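Local coordinates for uncharacterized protein (Methanosarcina mazei, PDB 3R6A) that is of unknown function but belongs to the glyoxalase/bleomycin resistance protein/dioxygenase superfamily and is built around a mixed beta sheet in a two-chain assembly, at residues D74-F79 with Y115-K120; E89-P94 with N102-H107. All coordinates share one frame; numbering follows the deposited sequence.

In the fold
From the N terminus the chain lays down strand 5-14 and later strand 69-73, then turns at Asp-74 and Ser-75 into helix 76-84. Contact 1 starts there and closes its loop 36 residues on, where strand 112-118 returns beside the start of that helix. Within that loop the chain runs out along strand 89-97 and comes back as strand 100-106; contact 2 zips up this hairpin, so the closures nest. Their centres lie about 12 Å apart. Sheet neighbours 100-106 and 112-118 are joined by the bond from Tyr-115 N to Met-103 O, while Tyr-115 OH reaches His-107 NE2. Contact 1 ties helix to sheet; contact 2 adds 89-97, one of the two outermost strands within this chain.

Contact 1 of 2, residues D74-F79 with Y115-K120; sequences DSLDKF and YVEHSK
Glu-117 reaches from strand 112-118 to the first turn of helix 76-84, and its side chain can be followed atom by atom. CB rests 3.8 Å from Leu-76 CG. CG stands anti to the backbone N (chi1 -176°) and comes to 3.6 Å from Asp-74 O; the chain stays extended to CD. At the tip OE1 accepts from Leu-76 N at 2.7 Å, with an N-H...O angle of 171°, and the donor meets the oxygen nearly along its C-O axis. The bond is thus short and almost straight, and it gives a carboxylate to the NH of the first helical residue, where the helix dipole would probably stabilise negative charge. OE1 also has a long, weak ion pair with Arg-101, whose guanidinium forms a salt bridge to Asp-77.

Deeper in, Leu-76 CD2 sits 3.6 Å from Tyr-115 CB, the two side chains crossing obliquely. Phe-79 CD1 approaches Tyr-115 CE1 at 3.9 Å; the ring planes are inclined at 41°, with 5.8 Å between centroids, so this is an oblique aromatic contact. Leu-27 of the second subunit packs on both rings. At the turn itself Ser-75 is the N-cap, its OG accepting a long, weak bond from Lys-78 N, while Asp-74 OD1 is taken up by Lys-4 N. Two side chains therefore serve the helix start, one from the cap residue and one from the sheet, in the beta-alpha-beta-beta-beta unit characteristic of the glyoxalase/bleomycin resistance superfamily, with helix 76-84 packed against the unit's last strand.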
ATOM      1  N   ASP B  74      -1.109  -8.917 -15.021  1.00 22.02           N
ATOM      2  CA  ASP B  74      -1.220  -9.143 -16.455  1.00 27.66           C
ATOM      3  C   ASP B  74      -2.474  -9.948 -16.799  1.00 28.42           C
ATOM      4  O   ASP B  74      -3.132  -9.684 -17.806  1.00 29.53           O
ATOM      5  CB  ASP B  74       0.029  -9.872 -16.962  1.00 29.89           C
ATOM      6  CG  ASP B  74       0.122 -11.299 -16.454  1.00 33.31           C
ATOM      7  OD1 ASP B  74      -0.308 -11.561 -15.310  1.00 35.42           O
ATOM      8  OD2 ASP B  74       0.641 -12.161 -17.196  1.00 37.18           O
ATOM      9  N   SER B  75      -2.811 -10.916 -15.953  1.00 29.20           N
ATOM     10  CA  SER B  75      -3.975 -11.760 -16.196  1.00 29.62           C
ATOM     11  C   SER B  75      -4.735 -12.160 -14.933  1.00 27.05           C
ATOM     12  O   SER B  75      -4.220 -12.911 -14.108  1.00 29.13           O
ATOM     13  CB  SER B  75      -3.535 -13.024 -16.940  1.00 29.86           C
ATOM     14  OG  SER B  75      -4.580 -13.982 -16.996  1.00 33.38           O
ATOM     15  N   LEU B  76      -5.965 -11.674 -14.789  1.00 25.37           N
ATOM     16  CA  LEU B  76      -6.775 -12.016 -13.618  1.00 23.55           C
ATOM     17  C   LEU B  76      -7.026 -13.513 -13.526  1.00 24.24           C
ATOM     18  O   LEU B  76      -6.928 -14.103 -12.455  1.00 22.36           O
ATOM     19  CB  LEU B  76      -8.145 -11.336 -13.652  1.00 22.96           C
ATOM     20  CG  LEU B  76      -8.380  -9.895 -13.210  1.00 23.19           C
ATOM     21  CD1 LEU B  76      -9.890  -9.699 -13.048  1.00 20.35           C
ATOM     22  CD2 LEU B  76      -7.667  -9.599 -11.902  1.00 20.82           C
ATOM     23  N   ASP B  77      -7.370 -14.117 -14.658  1.00 24.99           N
ATOM     24  CA  ASP B  77      -7.675 -15.540 -14.697  1.00 26.91           C
ATOM     25  C   ASP B  77      -6.570 -16.432 -14.147  1.00 26.03           C
ATOM     26  O   ASP B  77      -6.847 -17.373 -13.405  1.00 26.41           O
ATOM     27  CB  ASP B  77      -8.032 -15.949 -16.124  1.00 31.28           C
ATOM     28  CG  ASP B  77      -9.147 -15.104 -16.700  1.00 34.98           C
ATOM     29  OD1 ASP B  77     -10.188 -14.961 -16.024  1.00 37.07           O
ATOM     30  OD2 ASP B  77      -8.985 -14.580 -17.822  1.00 39.25           O
ATOM     31  N   LYS B  78      -5.324 -16.143 -14.505  1.00 25.39           N
ATOM     32  CA  LYS B  78      -4.202 -16.938 -14.019  1.00 26.87           C
ATOM     33  C   LYS B  78      -4.097 -16.845 -12.498  1.00 25.59           C
ATOM     34  O   LYS B  78      -3.879 -17.849 -11.815  1.00 23.65           O
ATOM     35  CB  LYS B  78      -2.897 -16.458 -14.661  1.00 29.55           C
ATOM     36  CG  LYS B  78      -2.277 -17.463 -15.630  1.00 35.70           C
ATOM     37  CD  LYS B  78      -3.221 -17.820 -16.765  1.00 38.63           C
ATOM     38  CE  LYS B  78      -3.437 -16.652 -17.717  1.00 41.58           C
ATOM     39  NZ  LYS B  78      -4.353 -17.014 -18.839  1.00 42.83           N
ATOM     40  N   PHE B  79      -4.260 -15.635 -11.973  1.00 22.95           N
ATOM     41  CA  PHE B  79      -4.191 -15.418 -10.529  1.00 21.22           C
ATOM     42  C   PHE B  79      -5.385 -16.033  -9.813  1.00 21.07           C
ATOM     43  O   PHE B  79      -5.248 -16.575  -8.721  1.00 20.54           O
ATOM     44  CB  PHE B  79      -4.109 -13.918 -10.221  1.00 20.41           C
ATOM     45  CG  PHE B  79      -2.720 -13.358 -10.327  1.00 18.51           C
ATOM     46  CD1 PHE B  79      -1.827 -13.484  -9.268  1.00 18.51           C
ATOM     47  CD2 PHE B  79      -2.287 -12.749 -11.501  1.00 19.47           C
ATOM     48  CE1 PHE B  79      -0.519 -13.015  -9.373  1.00 17.51           C
ATOM     49  CE2 PHE B  79      -0.978 -12.274 -11.619  1.00 18.44           C
ATOM     50  CZ  PHE B  79      -0.093 -12.408 -10.553  1.00 17.27           C
ATOM     51  N   TYR B 115      -7.390  -7.199  -7.130  1.00 12.14           N
ATOM     52  CA  TYR B 115      -6.571  -7.543  -8.290  1.00 12.18           C
ATOM     53  C   TYR B 115      -7.184  -6.844  -9.498  1.00 11.69           C
ATOM     54  O   TYR B 115      -8.382  -6.970  -9.760  1.00 12.66           O
ATOM     55  CB  TYR B 115      -6.562  -9.057  -8.511  1.00 12.06           C
ATOM     56  CG  TYR B 115      -5.727  -9.808  -7.503  1.00 12.92           C
ATOM     57  CD1 TYR B 115      -4.455 -10.273  -7.832  1.00 13.32           C
ATOM     58  CD2 TYR B 115      -6.207 -10.054  -6.215  1.00 13.05           C
ATOM     59  CE1 TYR B 115      -3.682 -10.971  -6.910  1.00 12.06           C
ATOM     60  CE2 TYR B 115      -5.439 -10.749  -5.284  1.00 12.65           C
ATOM     61  CZ  TYR B 115      -4.179 -11.208  -5.641  1.00 12.96           C
ATOM     62  OH  TYR B 115      -3.429 -11.936  -4.745  1.00 13.47           O
ATOM     63  N   VAL B 116      -6.363  -6.110 -10.237  1.00 12.97           N
ATOM     64  CA  VAL B 116      -6.860  -5.379 -11.393  1.00 15.04           C
ATOM     65  C   VAL B 116      -6.095  -5.715 -12.661  1.00 16.22           C
ATOM     66  O   VAL B 116      -4.881  -5.901 -12.635  1.00 15.79           O
ATOM     67  CB  VAL B 116      -6.760  -3.859 -11.153  1.00 16.51           C
ATOM     68  CG1 VAL B 116      -7.313  -3.102 -12.352  1.00 21.73           C
ATOM     69  CG2 VAL B 116      -7.511  -3.486  -9.885  1.00 19.00           C
ATOM     70  N   GLU B 117      -6.822  -5.785 -13.770  1.00 17.76           N
ATOM     71  CA  GLU B 117      -6.236  -6.064 -15.070  1.00 21.16           C
ATOM     72  C   GLU B 117      -6.673  -4.912 -15.967  1.00 23.02           C
ATOM     73  O   GLU B 117      -7.865  -4.661 -16.118  1.00 21.57           O
ATOM     74  CB  GLU B 117      -6.773  -7.384 -15.623  1.00 24.29           C
ATOM     75  CG  GLU B 117      -6.145  -7.817 -16.937  1.00 30.50           C
ATOM     76  CD  GLU B 117      -6.813  -9.050 -17.517  1.00 33.51           C
ATOM     77  OE1 GLU B 117      -6.788 -10.112 -16.860  1.00 33.09           O
ATOM     78  OE2 GLU B 117      -7.371  -8.954 -18.631  1.00 37.26           O
ATOM     79  N   HIS B 118      -5.712  -4.197 -16.539  1.00 24.73           N
ATOM     80  CA  HIS B 118      -6.024  -3.075 -17.413  1.00 28.51           C
ATOM     81  C   HIS B 118      -6.144  -3.527 -18.864  1.00 31.34           C
ATOM     82  O   HIS B 118      -5.355  -4.346 -19.339  1.00 32.20           O
ATOM     83  CB  HIS B 118      -4.938  -1.999 -17.291  1.00 28.44           C
ATOM     84  CG  HIS B 118      -5.023  -1.188 -16.035  1.00 28.97           C
ATOM     85  ND1 HIS B 118      -3.984  -0.402 -15.588  1.00 30.12           N
ATOM     86  CD2 HIS B 118      -6.034  -1.017 -15.150  1.00 28.32           C
ATOM     87  CE1 HIS B 118      -4.350   0.220 -14.480  1.00 29.24           C
ATOM     88  NE2 HIS B 118      -5.588  -0.135 -14.194  1.00 30.60           N
ATOM     89  N   SER B 119      -7.145  -3.003 -19.561  1.00 34.33           N
ATOM     90  CA  SER B 119      -7.344  -3.346 -20.962  1.00 36.66           C
ATOM     91  C   SER B 119      -6.393  -2.494 -21.794  1.00 37.94           C
ATOM     92  O   SER B 119      -5.532  -1.805 -21.245  1.00 38.83           O
ATOM     93  CB  SER B 119      -8.795  -3.081 -21.371  1.00 36.76           C
ATOM     94  OG  SER B 119      -9.154  -1.733 -21.130  1.00 39.34           O
ATOM     95  N   LYS B 120      -6.546  -2.535 -23.114  1.00 40.00           N
ATOM     96  CA  LYS B 120      -5.679  -1.765 -24.004  1.00 41.77           C
ATOM     97  C   LYS B 120      -5.560  -0.283 -23.644  1.00 42.71           C
ATOM     98  O   LYS B 120      -4.718   0.097 -22.828  1.00 42.54           O
ATOM     99  CB  LYS B 120      -6.161  -1.905 -25.451  1.00 42.36           C
ATOM    100  CG  LYS B 120      -6.023  -3.313 -26.012  1.00 45.04           C
ATOM    101  CD  LYS B 120      -6.496  -3.386 -27.455  1.00 46.01           C
ATOM    102  CE  LYS B 120      -7.981  -3.067 -27.568  1.00 46.45           C
ATOM    103  NZ  LYS B 120      -8.450  -3.113 -28.982  1.00 46.59           N
TER

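Contact 2 of 2, residues E89-P94 with N102-H107; sequences EIIRGP and NMTVRH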
ATOM      1  N   GLU B  89     -10.116 -16.903  -1.082  1.00 25.05           N
ATOM      2  CA  GLU B  89     -11.526 -16.825  -1.450  1.00 24.61           C
ATOM      3  C   GLU B  89     -11.762 -15.626  -2.362  1.00 23.28           C
ATOM      4  O   GLU B  89     -11.385 -14.504  -2.019  1.00 19.56           O
ATOM      5  CB  GLU B  89     -12.389 -16.666  -0.196  1.00 27.73           C
ATOM      6  CG  GLU B  89     -12.258 -17.795   0.815  1.00 33.90           C
ATOM      7  CD  GLU B  89     -13.130 -18.988   0.479  1.00 36.74           C
ATOM      8  OE1 GLU B  89     -13.031 -19.509  -0.652  1.00 40.34           O
ATOM      9  OE2 GLU B  89     -13.916 -19.407   1.353  1.00 40.63           O
ATOM     10  N   ILE B  90     -12.372 -15.857  -3.520  1.00 19.46           N
ATOM     11  CA  ILE B  90     -12.670 -14.756  -4.430  1.00 20.88           C
ATOM     12  C   ILE B  90     -14.002 -14.206  -3.940  1.00 21.24           C
ATOM     13  O   ILE B  90     -15.033 -14.867  -4.084  1.00 20.54           O
ATOM     14  CB  ILE B  90     -12.829 -15.243  -5.881  1.00 21.44           C
ATOM     15  CG1 ILE B  90     -11.626 -16.100  -6.280  1.00 24.19           C
ATOM     16  CG2 ILE B  90     -12.978 -14.049  -6.815  1.00 21.77           C
ATOM     17  CD1 ILE B  90     -10.294 -15.384  -6.196  1.00 24.19           C
ATOM     18  N   ILE B  91     -13.991 -13.007  -3.360  1.00 20.30           N
ATOM     19  CA  ILE B  91     -15.216 -12.429  -2.822  1.00 21.32           C
ATOM     20  C   ILE B  91     -15.973 -11.438  -3.707  1.00 21.55           C
ATOM     21  O   ILE B  91     -17.124 -11.106  -3.417  1.00 22.86           O
ATOM     22  CB  ILE B  91     -14.952 -11.787  -1.437  1.00 22.96           C
ATOM     23  CG1 ILE B  91     -13.922 -10.670  -1.560  1.00 24.02           C
ATOM     24  CG2 ILE B  91     -14.441 -12.853  -0.460  1.00 23.76           C
ATOM     25  CD1 ILE B  91     -13.565 -10.033  -0.232  1.00 26.43           C
ATOM     26  N   ARG B  92     -15.340 -10.968  -4.781  1.00 19.95           N
ATOM     27  CA  ARG B  92     -15.978 -10.039  -5.717  1.00 21.86           C
ATOM     28  C   ARG B  92     -15.378 -10.230  -7.098  1.00 19.99           C
ATOM     29  O   ARG B  92     -14.164 -10.275  -7.233  1.00 17.38           O
ATOM     30  CB  ARG B  92     -15.745  -8.581  -5.321  1.00 26.54           C
ATOM     31  CG  ARG B  92     -16.443  -8.105  -4.079  1.00 32.15           C
ATOM     32  CD  ARG B  92     -16.292  -6.595  -3.972  1.00 36.55           C
ATOM     33  NE  ARG B  92     -16.889  -5.907  -5.117  1.00 40.66           N
ATOM     34  CZ  ARG B  92     -18.182  -5.951  -5.428  1.00 42.84           C
ATOM     35  NH1 ARG B  92     -19.026  -6.651  -4.682  1.00 44.59           N
ATOM     36  NH2 ARG B  92     -18.637  -5.288  -6.484  1.00 45.38           N
ATOM     37  N   GLY B  93     -16.226 -10.332  -8.118  1.00 20.31           N
ATOM     38  CA  GLY B  93     -15.728 -10.497  -9.473  1.00 19.65           C
ATOM     39  C   GLY B  93     -15.185 -11.879  -9.780  1.00 21.61           C
ATOM     40  O   GLY B  93     -15.437 -12.827  -9.028  1.00 20.18           O
ATOM     41  N   PRO B  94     -14.433 -12.035 -10.884  1.00 20.29           N
ATOM     42  CA  PRO B  94     -14.054 -11.005 -11.865  1.00 20.68           C
ATOM     43  C   PRO B  94     -15.237 -10.228 -12.444  1.00 21.80           C
ATOM     44  O   PRO B  94     -16.281 -10.802 -12.769  1.00 19.81           O
ATOM     45  CB  PRO B  94     -13.326 -11.802 -12.940  1.00 21.15           C
ATOM     46  CG  PRO B  94     -12.730 -12.942 -12.176  1.00 23.15           C
ATOM     47  CD  PRO B  94     -13.859 -13.340 -11.256  1.00 21.17           C
ATOM     48  N   ASN B 102     -11.691  -6.349 -12.677  1.00 16.00           N
ATOM     49  CA  ASN B 102     -11.151  -6.419 -11.321  1.00 17.99           C
ATOM     50  C   ASN B 102     -11.823  -7.547 -10.557  1.00 17.30           C
ATOM     51  O   ASN B 102     -12.828  -8.103 -10.997  1.00 17.13           O
ATOM     52  CB  ASN B 102     -11.414  -5.141 -10.513  1.00 20.20           C
ATOM     53  CG  ASN B 102     -11.091  -3.866 -11.265  1.00 26.99           C
ATOM     54  OD1 ASN B 102     -10.151  -3.806 -12.051  1.00 28.20           O
ATOM     55  ND2 ASN B 102     -11.868  -2.820 -10.992  1.00 28.26           N
HETATM   56  N   MSE B 103     -11.241  -7.869  -9.408  1.00 16.03           N
HETATM   57  CA  MSE B 103     -11.786  -8.866  -8.493  1.00 15.59           C
HETATM   58  C   MSE B 103     -11.170  -8.567  -7.137  1.00 15.84           C
HETATM   59  O   MSE B 103     -10.067  -8.021  -7.050  1.00 16.35           O
HETATM   60  CB  MSE B 103     -11.457 -10.299  -8.924  1.00 15.42           C
HETATM   61  CG  MSE B 103      -9.992 -10.676  -8.882  1.00 17.60           C
HETATM   62 SE   MSE B 103      -9.762 -12.556  -9.325  1.00 26.06          SE
HETATM   63  CE  MSE B 103      -7.840 -12.667  -9.103  1.00 19.15           C
ATOM     64  N   THR B 104     -11.899  -8.887  -6.080  1.00 14.53           N
ATOM     65  CA  THR B 104     -11.404  -8.662  -4.729  1.00 14.61           C
ATOM     66  C   THR B 104     -11.258 -10.037  -4.112  1.00 13.03           C
ATOM     67  O   THR B 104     -12.135 -10.886  -4.251  1.00 14.70           O
ATOM     68  CB  THR B 104     -12.369  -7.781  -3.924  1.00 16.58           C
ATOM     69  OG1 THR B 104     -12.446  -6.489  -4.545  1.00 18.01           O
ATOM     70  CG2 THR B 104     -11.865  -7.605  -2.492  1.00 15.29           C
ATOM     71  N   VAL B 105     -10.141 -10.252  -3.435  1.00 12.19           N
ATOM     72  CA  VAL B 105      -9.844 -11.559  -2.878  1.00 14.16           C
ATOM     73  C   VAL B 105      -9.439 -11.538  -1.419  1.00 14.07           C
ATOM     74  O   VAL B 105      -8.729 -10.641  -0.983  1.00 14.54           O
ATOM     75  CB  VAL B 105      -8.683 -12.201  -3.673  1.00 14.44           C
ATOM     76  CG1 VAL B 105      -8.326 -13.567  -3.099  1.00 15.83           C
ATOM     77  CG2 VAL B 105      -9.057 -12.306  -5.144  1.00 14.42           C
ATOM     78  N   ARG B 106      -9.896 -12.536  -0.666  1.00 13.49           N
ATOM     79  CA  ARG B 106      -9.502 -12.654   0.728  1.00 14.34           C
ATOM     80  C   ARG B 106      -8.486 -13.785   0.784  1.00 15.12           C
ATOM     81  O   ARG B 106      -8.826 -14.951   0.576  1.00 16.56           O
ATOM     82  CB  ARG B 106     -10.692 -12.994   1.640  1.00 14.60           C
ATOM     83  CG  ARG B 106     -10.292 -13.126   3.118  1.00 16.73           C
ATOM     84  CD  ARG B 106     -11.481 -13.512   4.000  1.00 16.93           C
ATOM     85  NE  ARG B 106     -11.153 -13.493   5.429  1.00 20.13           N
ATOM     86  CZ  ARG B 106     -10.481 -14.447   6.070  1.00 19.48           C
ATOM     87  NH1 ARG B 106     -10.051 -15.523   5.427  1.00 23.48           N
ATOM     88  NH2 ARG B 106     -10.234 -14.319   7.366  1.00 24.23           N
ATOM     89  N   HIS B 107      -7.232 -13.435   1.044  1.00 14.57           N
ATOM     90  CA  HIS B 107      -6.175 -14.429   1.149  1.00 15.16           C
ATOM     91  C   HIS B 107      -6.413 -15.249   2.416  1.00 16.44           C
ATOM     92  O   HIS B 107      -7.074 -14.788   3.342  1.00 16.88           O
ATOM     93  CB  HIS B 107      -4.812 -13.742   1.239  1.00 14.93           C
ATOM     94  CG  HIS B 107      -4.380 -13.076  -0.030  1.00 14.18           C
ATOM     95  ND1 HIS B 107      -3.263 -12.270  -0.101  1.00 14.31           N
ATOM     96  CD2 HIS B 107      -4.896 -13.115  -1.283  1.00 17.16           C
ATOM     97  CE1 HIS B 107      -3.109 -11.843  -1.342  1.00 14.46           C
ATOM     98  NE2 HIS B 107      -4.087 -12.340  -2.080  1.00 12.25           N
TER
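Ile-91 carries CG1 between its backbone N and carbonyl carbon (chi1 61°), a placement that sets CG1 3.2 Å from Thr-104 O; the anti second torsion then carries CD1 on to Thr-104 CG2. Thr-104 places CG2 anti to its own backbone N, with OG1 beside that N (chi1 -63°), and so offers the methyl to Ile-91. Its CB meets Arg-92 CB at 3.7 Å, the two side chains lying side by side and pointing the same way.

The backbone evidence explains why two residues share one partner. Ile-91 N and Arg-92 N both donate to Thr-104 O, at 3.0 and 3.2 Å respectively, each tilted 17° from the carbonyl plane. This is a classic beta bulge in the antiparallel hairpin of strands 89-97 and 100-106, and it shifts the register by one residue. Beyond it Thr-104 N returns a bond to Arg-92 O; before it Glu-89 and Arg-106 form a hydrogen-bonded pair, with Arg-106 N to Glu-89 O at 2.8 Å in the carbonyl plane.

Glu-89, Arg-92, Thr-104 and Arg-106 share one face of the sheet. On the face of Ile-90 and Val-105, toward helix 76-84, Ile-90 CD1 presses on Val-105 CG2 at 3.5 Å, tighter than usual for two methyl carbons. Separately, the selenium of selenomethionine Met-103 lies 4.1 Å from Pro-94 CG, and the same side chain packs on Leu-83 of the helix. Gly-93 takes a positive phi and is joined to Pro-94 by a cis peptide bond. Pro-94 CA in turn lies close enough to Asn-102 O for a CA-H...O contact.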